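Long-range contacts in periplasmic binding protein/LacI transcriptional regulator (Alkaliphilus metalliredigens, PDB 3CTP), which binds beta-D-xylulofuranose between its two lobes and probably acts as a sugar-responsive, DNA-binding repressor of the LacI family: residues I63-P68 against I121-Q126; E84-K89 against T292-L297. All coordinates share one frame; numbering follows the deposited sequence.

Contact 1. Residues I63-P68 against I121-Q126. With XLF (beta-D-xylulofuranose), chain C.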
ATOM      1  N   ILE A  63      -6.562  17.131  10.626  1.00 10.30           N
ATOM      2  CA  ILE A  63      -6.926  15.965  11.437  1.00  9.31           C
ATOM      3  C   ILE A  63      -5.788  14.954  11.333  1.00  9.63           C
ATOM      4  O   ILE A  63      -5.193  14.788  10.263  1.00 10.82           O
ATOM      5  CB  ILE A  63      -8.201  15.331  10.884  1.00  9.76           C
ATOM      6  CG1 ILE A  63      -9.364  16.242  11.245  1.00 11.11           C
ATOM      7  CG2 ILE A  63      -8.390  13.908  11.437  1.00 11.95           C
ATOM      8  CD1 ILE A  63     -10.622  16.051  10.371  1.00 12.92           C
ATOM      9  N   GLY A  64      -5.450  14.303  12.438  1.00  9.23           N
ATOM     10  CA  GLY A  64      -4.414  13.266  12.386  1.00  9.66           C
ATOM     11  C   GLY A  64      -5.081  11.922  12.233  1.00  9.89           C
ATOM     12  O   GLY A  64      -5.999  11.601  12.997  1.00 11.47           O
ATOM     13  N   LEU A  65      -4.674  11.158  11.238  1.00  8.45           N
ATOM     14  CA  LEU A  65      -5.204   9.811  11.038  1.00  7.83           C
ATOM     15  C   LEU A  65      -4.115   8.806  11.369  1.00  9.24           C
ATOM     16  O   LEU A  65      -3.089   8.764  10.683  1.00  9.17           O
ATOM     17  CB  LEU A  65      -5.625   9.607   9.580  1.00  8.95           C
ATOM     18  CG  LEU A  65      -5.969   8.173   9.129  1.00  8.81           C
ATOM     19  CD1 LEU A  65      -7.123   7.590   9.981  1.00 12.48           C
ATOM     20  CD2 LEU A  65      -6.359   8.117   7.666  1.00 11.55           C
ATOM     21  N   MET A  66      -4.325   8.007  12.411  1.00  8.48           N
ATOM     22  CA  MET A  66      -3.391   6.955  12.712  1.00  9.86           C
ATOM     23  C   MET A  66      -3.777   5.717  11.941  1.00 13.29           C
ATOM     24  O   MET A  66      -4.952   5.273  12.008  1.00 16.16           O
ATOM     25  CB  MET A  66      -3.289   6.750  14.241  1.00 12.93           C
ATOM     26  CG  MET A  66      -2.402   7.949  14.876  1.00 15.17           C
ATOM     27  SD  MET A  66      -2.019   7.829  16.523  1.00 21.09           S
ATOM     28  CE  MET A  66      -3.660   7.602  17.162  1.00 16.81           C
ATOM     29  N   VAL A  67      -2.777   5.177  11.245  1.00 12.65           N
ATOM     30  CA  VAL A  67      -2.859   4.075  10.342  1.00 15.68           C
ATOM     31  C   VAL A  67      -1.966   2.933  10.899  1.00 13.20           C
ATOM     32  O   VAL A  67      -0.784   3.151  11.103  1.00 14.19           O
ATOM     33  CB  VAL A  67      -2.247   4.550   8.973  1.00 16.24           C
ATOM     34  CG1 VAL A  67      -2.404   3.528   7.935  1.00 17.04           C
ATOM     35  CG2 VAL A  67      -2.909   5.876   8.503  1.00 22.01           C
ATOM     36  N   PRO A  68      -2.490   1.682  11.067  0.50 11.73           N
ATOM     37  CA  PRO A  68      -1.515   0.596  11.401  0.50 10.88           C
ATOM     38  C   PRO A  68      -0.366   0.548  10.410  0.50 11.06           C
ATOM     39  O   PRO A  68       0.758   0.899  10.758  0.50  8.93           O
ATOM     40  CB  PRO A  68      -2.332  -0.696  11.272  0.50 12.67           C
ATOM     41  CG  PRO A  68      -3.765  -0.224  11.619  0.50 10.33           C
ATOM     42  CD  PRO A  68      -3.890   1.200  11.125  0.50 14.06           C
ATOM     43  N   ILE A 121      -8.129  10.464  14.480  1.00  7.82           N
ATOM     44  CA  ILE A 121      -8.808   9.200  14.168  1.00  7.70           C
ATOM     45  C   ILE A 121      -7.823   8.109  14.547  1.00  9.34           C
ATOM     46  O   ILE A 121      -6.767   8.001  13.944  1.00  9.71           O
ATOM     47  CB  ILE A 121      -9.149   9.095  12.653  1.00  7.64           C
ATOM     48  CG1 ILE A 121     -10.087  10.235  12.256  1.00  9.91           C
ATOM     49  CG2 ILE A 121      -9.777   7.705  12.342  1.00  9.78           C
ATOM     50  CD1 ILE A 121     -10.105  10.507  10.702  1.00  9.73           C
ATOM     51  N   ALA A 122      -8.215   7.254  15.497  0.50  9.26           N
ATOM     52  CA  ALA A 122      -7.334   6.246  16.093  0.50  8.43           C
ATOM     53  C   ALA A 122      -7.700   4.829  15.640  0.50  8.07           C
ATOM     54  O   ALA A 122      -8.688   4.240  16.111  0.50  6.58           O
ATOM     55  CB  ALA A 122      -7.425   6.354  17.624  0.50  9.46           C
ATOM     56  N   SER A 123      -6.897   4.268  14.737  0.50  9.81           N
ATOM     57  CA  SER A 123      -7.229   2.975  14.133  0.50  9.69           C
ATOM     58  C   SER A 123      -6.597   1.816  14.896  0.50 10.15           C
ATOM     59  O   SER A 123      -5.391   1.840  15.222  0.50  9.40           O
ATOM     60  CB  SER A 123      -6.833   2.912  12.628  0.50 11.06           C
ATOM     61  OG  SER A 123      -7.442   3.967  11.915  0.50 16.27           O
ATOM     62  N   ARG A 124      -7.405   0.793  15.175  1.00  9.65           N
ATOM     63  CA  ARG A 124      -6.872  -0.422  15.754  1.00 10.33           C
ATOM     64  C   ARG A 124      -5.988  -0.097  16.974  1.00 11.23           C
ATOM     65  O   ARG A 124      -4.893  -0.669  17.178  1.00 13.56           O
ATOM     66  CB  ARG A 124      -6.133  -1.248  14.682  1.00 12.09           C
ATOM     67  CG  ARG A 124      -6.208  -2.732  14.930  1.00 16.12           C
ATOM     68  CD  ARG A 124      -6.159  -3.503  13.613  1.00 10.75           C
ATOM     69  NE  ARG A 124      -4.822  -3.449  12.999  1.00  9.74           N
ATOM     70  CZ  ARG A 124      -4.569  -3.940  11.785  1.00 10.95           C
ATOM     71  NH1 ARG A 124      -3.336  -3.900  11.286  1.00 11.14           N
ATOM     72  NH2 ARG A 124      -5.563  -4.507  11.083  1.00 10.22           N
ATOM     73  N   SER A 125      -6.485   0.808  17.804  1.00 10.24           N
ATOM     74  CA  SER A 125      -5.707   1.297  18.944  1.00 11.17           C
ATOM     75  C   SER A 125      -5.374   0.208  19.961  1.00 11.76           C
ATOM     76  O   SER A 125      -6.207  -0.660  20.258  1.00 12.73           O
ATOM     77  CB  SER A 125      -6.497   2.404  19.674  1.00 13.25           C
ATOM     78  OG  SER A 125      -5.766   2.861  20.824  1.00 17.60           O
ATOM     79  N   GLN A 126      -4.174   0.302  20.540  1.00 12.75           N
ATOM     80  CA  GLN A 126      -3.803  -0.536  21.689  1.00 14.97           C
ATOM     81  C   GLN A 126      -3.673   0.231  23.005  1.00 19.23           C
ATOM     82  O   GLN A 126      -3.310  -0.340  24.043  1.00 21.27           O
ATOM     83  CB  GLN A 126      -2.526  -1.307  21.402  1.00 14.54           C
ATOM     84  CG  GLN A 126      -2.717  -2.274  20.241  1.00 22.52           C
ATOM     85  CD  GLN A 126      -1.509  -3.139  20.017  1.00 22.23           C
ATOM     86  OE1 GLN A 126      -0.750  -3.432  20.955  1.00 25.64           O
ATOM     87  NE2 GLN A 126      -1.314  -3.562  18.777  1.00 21.75           N
TER
HETATM   88  O4  XLF C 401      -8.255  -5.274  11.815  1.00 10.69           O
HETATM   89  C4  XLF C 401      -8.777  -5.864  10.621  1.00  9.94           C
HETATM   90  C5  XLF C 401      -7.737  -6.847  10.105  1.00  7.80           C
HETATM   91  O5  XLF C 401      -7.174  -6.248   8.933  1.00  8.98           O
HETATM   92  C3  XLF C 401      -8.901  -4.827   9.517  1.00  9.19           C
HETATM   93  O3  XLF C 401     -10.271  -4.492   9.255  1.00  9.46           O
HETATM   94  C2  XLF C 401      -8.273  -5.549   8.356  1.00  9.00           C
HETATM   95  O2  XLF C 401      -9.192  -6.503   7.786  1.00  8.32           O
HETATM   96  C1  XLF C 401      -7.749  -4.606   7.292  1.00  6.89           C
HETATM   97  O1  XLF C 401      -7.059  -5.364   6.287  1.00 10.36           O
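Residues 63-67 and 121-123 run parallel, their axes 5.0 Å apart, with Leu65 paired to Ile121. They are neighbouring strands in the sheet of one lobe of the periplasmic-binding-protein fold, and the loop after strand 119-123 carries Arg124 into the sugar pocket. Two nearly straight bonds join the backbones: Ile121 N to Gly64 O at 2.8 Å, and Met66 N to Ile121 O. A third, Ser123 N to Met66 O, is weak.

Leu65 and Ile121 pack on one face of the sheet. A chi1 of 169° puts CG of Leu65 anti to the backbone N, and chi2 of 58° then sets Leu65 CD1 3.6 Å from Ile121 CG2. The CD1 of Ile121 meets CG2 of Ile63. Helices 73-88 and 286-302 cover this face. Met66 and Ala122 point to the other face, where the methyl CE of Met66 lies 4.0 Å from CB of Ala122 in the conformer modelled here.

Beyond the paired strands, the ring of Pro68, in its modelled conformer, packs against Arg124. CG of Pro68 lies over one face of the guanidinium, and the two side chains cross at about a right angle. NH1 of Arg124 forms salt bridges with Asp100 and Asp213, while Phe184 adds a cation-pi contact. An alanine here would probably leave Asp100 and Asp213 without this positive mate and cost O4 of the sugar the bond from NH2. That NH2 donates to O4 at 2.9 Å, close to the guanidinium plane, and more weakly to O5 at 3.2 Å.

Contact 2. Residues E84-K89 against T292-L297; sequences EYAKNK and TIIELL
In Ile294, chi1 of -72° sets CG1 beside the backbone N and CG2 anti to it, and chi2 of -64° then places CD1 near Ala86. CG1, CG2 and CD1 of this one side chain meet three residues of segment 84-89. CG1 lies 4.0 Å from CB of Tyr85. CD1 lies 4.0 Å from CB of Ala86. CG2 faces the backbone O of Tyr85 at 3.7 Å and also touches CG of Lys89 at 3.8 Å. The side chains of Lys89 and Ile294 slide past each other in opposite directions.

This is helix-to-helix packing within one lobe of the periplasmic-binding-protein fold. Helix 73-88 follows the first strand of the lobe, whereas helix 286-302 comes from much later in the chain. Both pack on the same face of the central sheet. Lys89 and Glu295 are partly exposed, whereas Ala86 and Ile294 are buried.

Of the Tyr85 side chain, CB does the packing on Ile294. The ring leads away from segment 292-297, and its OH is hydrogen-bonded to Glu287, earlier in helix 286-302. Lys89 and Glu295 carry opposite charges and lie near each other, but NZ of Lys89 and OE2 of Glu295 are too close in the model, so a salt bridge there is doubtful.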
ATOM      1  N   GLU A  84     -10.728  12.404   1.354  1.00 10.04           N
ATOM      2  CA  GLU A  84     -11.774  13.044   0.529  1.00 10.69           C
ATOM      3  C   GLU A  84     -12.890  13.613   1.386  1.00 10.47           C
ATOM      4  O   GLU A  84     -13.337  14.764   1.186  1.00 11.82           O
ATOM      5  CB  GLU A  84     -12.383  12.032  -0.445  1.00 13.71           C
ATOM      6  CG  GLU A  84     -11.423  11.563  -1.522  1.00 17.04           C
ATOM      7  CD  GLU A  84     -11.219  12.579  -2.656  1.00 23.66           C
ATOM      8  OE1 GLU A  84     -11.855  13.670  -2.667  1.00 23.05           O
ATOM      9  OE2 GLU A  84     -10.433  12.246  -3.563  1.00 27.99           O
ATOM     10  N   TYR A  85     -13.401  12.793   2.306  1.00  9.10           N
ATOM     11  CA  TYR A  85     -14.460  13.273   3.170  1.00  8.42           C
ATOM     12  C   TYR A  85     -14.006  14.393   4.092  1.00  9.07           C
ATOM     13  O   TYR A  85     -14.788  15.312   4.387  1.00 10.69           O
ATOM     14  CB  TYR A  85     -15.130  12.132   3.942  1.00 10.21           C
ATOM     15  CG  TYR A  85     -16.030  11.289   3.074  1.00 10.71           C
ATOM     16  CD1 TYR A  85     -15.606  10.086   2.577  1.00 16.27           C
ATOM     17  CD2 TYR A  85     -17.315  11.728   2.729  1.00 17.00           C
ATOM     18  CE1 TYR A  85     -16.426   9.301   1.771  1.00 16.21           C
ATOM     19  CE2 TYR A  85     -18.149  10.937   1.912  1.00 16.87           C
ATOM     20  CZ  TYR A  85     -17.682   9.735   1.435  1.00 19.91           C
ATOM     21  OH  TYR A  85     -18.467   8.928   0.626  1.00 20.66           O
ATOM     22  N   ALA A  86     -12.760  14.333   4.565  1.00  7.86           N
ATOM     23  CA  ALA A  86     -12.222  15.418   5.398  1.00  8.27           C
ATOM     24  C   ALA A  86     -12.155  16.710   4.595  1.00 10.22           C
ATOM     25  O   ALA A  86     -12.521  17.774   5.079  1.00  9.83           O
ATOM     26  CB  ALA A  86     -10.809  15.046   5.868  1.00  9.46           C
ATOM     27  N   LYS A  87     -11.690  16.603   3.356  1.00  9.86           N
ATOM     28  CA  LYS A  87     -11.611  17.773   2.484  1.00  9.90           C
ATOM     29  C   LYS A  87     -12.996  18.413   2.290  1.00 11.15           C
ATOM     30  O   LYS A  87     -13.110  19.653   2.283  1.00 11.95           O
ATOM     31  CB  LYS A  87     -10.986  17.374   1.150  1.00 11.59           C
ATOM     32  CG  LYS A  87     -10.913  18.540   0.159  1.00 14.00           C
ATOM     33  CD  LYS A  87     -10.022  18.177  -1.034  1.00 15.28           C
ATOM     34  CE  LYS A  87     -10.740  17.208  -1.944  1.00 18.63           C
ATOM     35  NZ  LYS A  87      -9.841  16.732  -3.049  1.00 21.22           N
ATOM     36  N   ASN A  88     -14.034  17.602   2.121  1.00 11.89           N
ATOM     37  CA  ASN A  88     -15.389  18.160   1.985  1.00 12.85           C
ATOM     38  C   ASN A  88     -15.768  19.040   3.180  1.00 13.78           C
ATOM     39  O   ASN A  88     -16.576  19.976   3.046  1.00 15.68           O
ATOM     40  CB  ASN A  88     -16.423  17.041   1.873  1.00 14.44           C
ATOM     41  CG  ASN A  88     -16.279  16.235   0.608  1.00 19.83           C
ATOM     42  OD1 ASN A  88     -15.455  16.546  -0.248  1.00 26.33           O
ATOM     43  ND2 ASN A  88     -17.086  15.189   0.480  1.00 25.08           N
ATOM     44  N   LYS A  89     -15.229  18.718   4.358  1.00 11.50           N
ATOM     45  CA  LYS A  89     -15.546  19.448   5.586  1.00 12.59           C
ATOM     46  C   LYS A  89     -14.557  20.565   5.859  1.00 12.93           C
ATOM     47  O   LYS A  89     -14.695  21.263   6.881  1.00 15.18           O
ATOM     48  CB  LYS A  89     -15.537  18.493   6.800  1.00 15.14           C
ATOM     49  CG  LYS A  89     -16.608  17.407   6.761  1.00 20.32           C
ATOM     50  CD  LYS A  89     -17.960  17.976   7.211  1.00 23.43           C
ATOM     51  CE  LYS A  89     -19.104  16.992   6.994  1.00 29.48           C
ATOM     52  NZ  LYS A  89     -18.834  15.629   7.528  1.00 36.80           N
ATOM     53  N   THR A 292     -18.671   8.153   7.794  1.00  8.88           N
ATOM     54  CA  THR A 292     -19.158   8.107   9.170  1.00  9.68           C
ATOM     55  C   THR A 292     -18.096   8.616  10.141  1.00  9.03           C
ATOM     56  O   THR A 292     -18.379   9.381  11.041  1.00  9.57           O
ATOM     57  CB  THR A 292     -19.599   6.675   9.496  1.00 10.33           C
ATOM     58  OG1 THR A 292     -20.696   6.359   8.623  1.00 11.32           O
ATOM     59  CG2 THR A 292     -20.052   6.531  10.967  1.00 10.12           C
ATOM     60  N   ILE A 293     -16.852   8.172   9.939  1.00  7.70           N
ATOM     61  CA  ILE A 293     -15.774   8.575  10.823  1.00  8.26           C
ATOM     62  C   ILE A 293     -15.646  10.099  10.795  1.00  9.30           C
ATOM     63  O   ILE A 293     -15.538  10.756  11.845  1.00 10.45           O
ATOM     64  CB  ILE A 293     -14.464   7.923  10.341  1.00  9.47           C
ATOM     65  CG1 ILE A 293     -14.469   6.414  10.629  1.00  9.75           C
ATOM     66  CG2 ILE A 293     -13.245   8.626  10.909  1.00 12.01           C
ATOM     67  CD1 ILE A 293     -13.331   5.626   9.928  1.00 10.69           C
ATOM     68  N   ILE A 294     -15.663  10.677   9.587  1.00  8.43           N
ATOM     69  CA  ILE A 294     -15.500  12.124   9.487  1.00  9.01           C
ATOM     70  C   ILE A 294     -16.739  12.867  10.022  1.00  9.51           C
ATOM     71  O   ILE A 294     -16.622  13.864  10.737  1.00 10.44           O
ATOM     72  CB  ILE A 294     -15.191  12.505   8.046  1.00  8.77           C
ATOM     73  CG1 ILE A 294     -13.771  12.053   7.712  1.00  8.56           C
ATOM     74  CG2 ILE A 294     -15.373  14.015   7.839  1.00 10.14           C
ATOM     75  CD1 ILE A 294     -12.679  12.742   8.529  1.00 10.33           C
ATOM     76  N   GLU A 295     -17.932  12.391   9.692  1.00  9.10           N
ATOM     77  CA  GLU A 295     -19.141  13.033  10.197  1.00 10.89           C
ATOM     78  C   GLU A 295     -19.119  13.099  11.702  1.00  9.91           C
ATOM     79  O   GLU A 295     -19.427  14.138  12.282  1.00 11.01           O
ATOM     80  CB  GLU A 295     -20.390  12.257   9.782  1.00 13.26           C
ATOM     81  CG  GLU A 295     -20.872  12.511   8.366  1.00 24.51           C
ATOM     82  CD  GLU A 295     -21.188  13.967   8.081  1.00 17.40           C
ATOM     83  OE1 GLU A 295     -22.056  14.569   8.772  1.00 26.76           O
ATOM     84  OE2 GLU A 295     -20.576  14.494   7.156  1.00 21.42           O
ATOM     85  N   LEU A 296     -18.761  11.993  12.346  1.00  8.19           N
ATOM     86  CA  LEU A 296     -18.812  11.940  13.812  1.00  8.78           C
ATOM     87  C   LEU A 296     -17.672  12.760  14.418  1.00  9.57           C
ATOM     88  O   LEU A 296     -17.861  13.473  15.413  1.00 10.03           O
ATOM     89  CB  LEU A 296     -18.740  10.496  14.295  1.00  9.59           C
ATOM     90  CG  LEU A 296     -19.933   9.652  13.875  1.00  9.16           C
ATOM     91  CD1 LEU A 296     -19.711   8.178  14.227  1.00  9.42           C
ATOM     92  CD2 LEU A 296     -21.215  10.176  14.581  1.00 12.40           C
ATOM     93  N   LEU A 297     -16.475  12.666  13.845  1.00  8.77           N
ATOM     94  CA  LEU A 297     -15.381  13.472  14.400  1.00  9.18           C
ATOM     95  C   LEU A 297     -15.728  14.962  14.330  1.00 10.04           C
ATOM     96  O   LEU A 297     -15.467  15.725  15.276  1.00 10.82           O
ATOM     97  CB  LEU A 297     -14.055  13.172  13.648  1.00  9.26           C
ATOM     98  CG  LEU A 297     -12.832  13.907  14.202  1.00 11.96           C
ATOM     99  CD1 LEU A 297     -12.570  13.491  15.641  1.00 12.36           C
ATOM    100  CD2 LEU A 297     -11.611  13.619  13.300  1.00 10.38           C
TER

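How the contacts relate
Contacts 1 and 2 belong to the same lobe, with centres about 15 Å apart. Strand 62-67 leads into helix 73-88, so contact 1 holds the strand and contact 2 the end of the helix that follows it. Helix 286-302 touches both contacts: its side chains reach strands 62-67 and 119-123 and helix 73-88. Its Ile293 CG2 lies 3.7 Å from Ile121 CD1, and Leu297 CD2 lies 3.7 Å from Ile63 CG2. Ile294 CD1 lies 4.0 Å from Ile121 CD1. Of the two contacts, contact 1 alone holds a pocket residue, Arg124; the other sugar-binding residues lie outside both. Contact 2 lies farther from the chain centre.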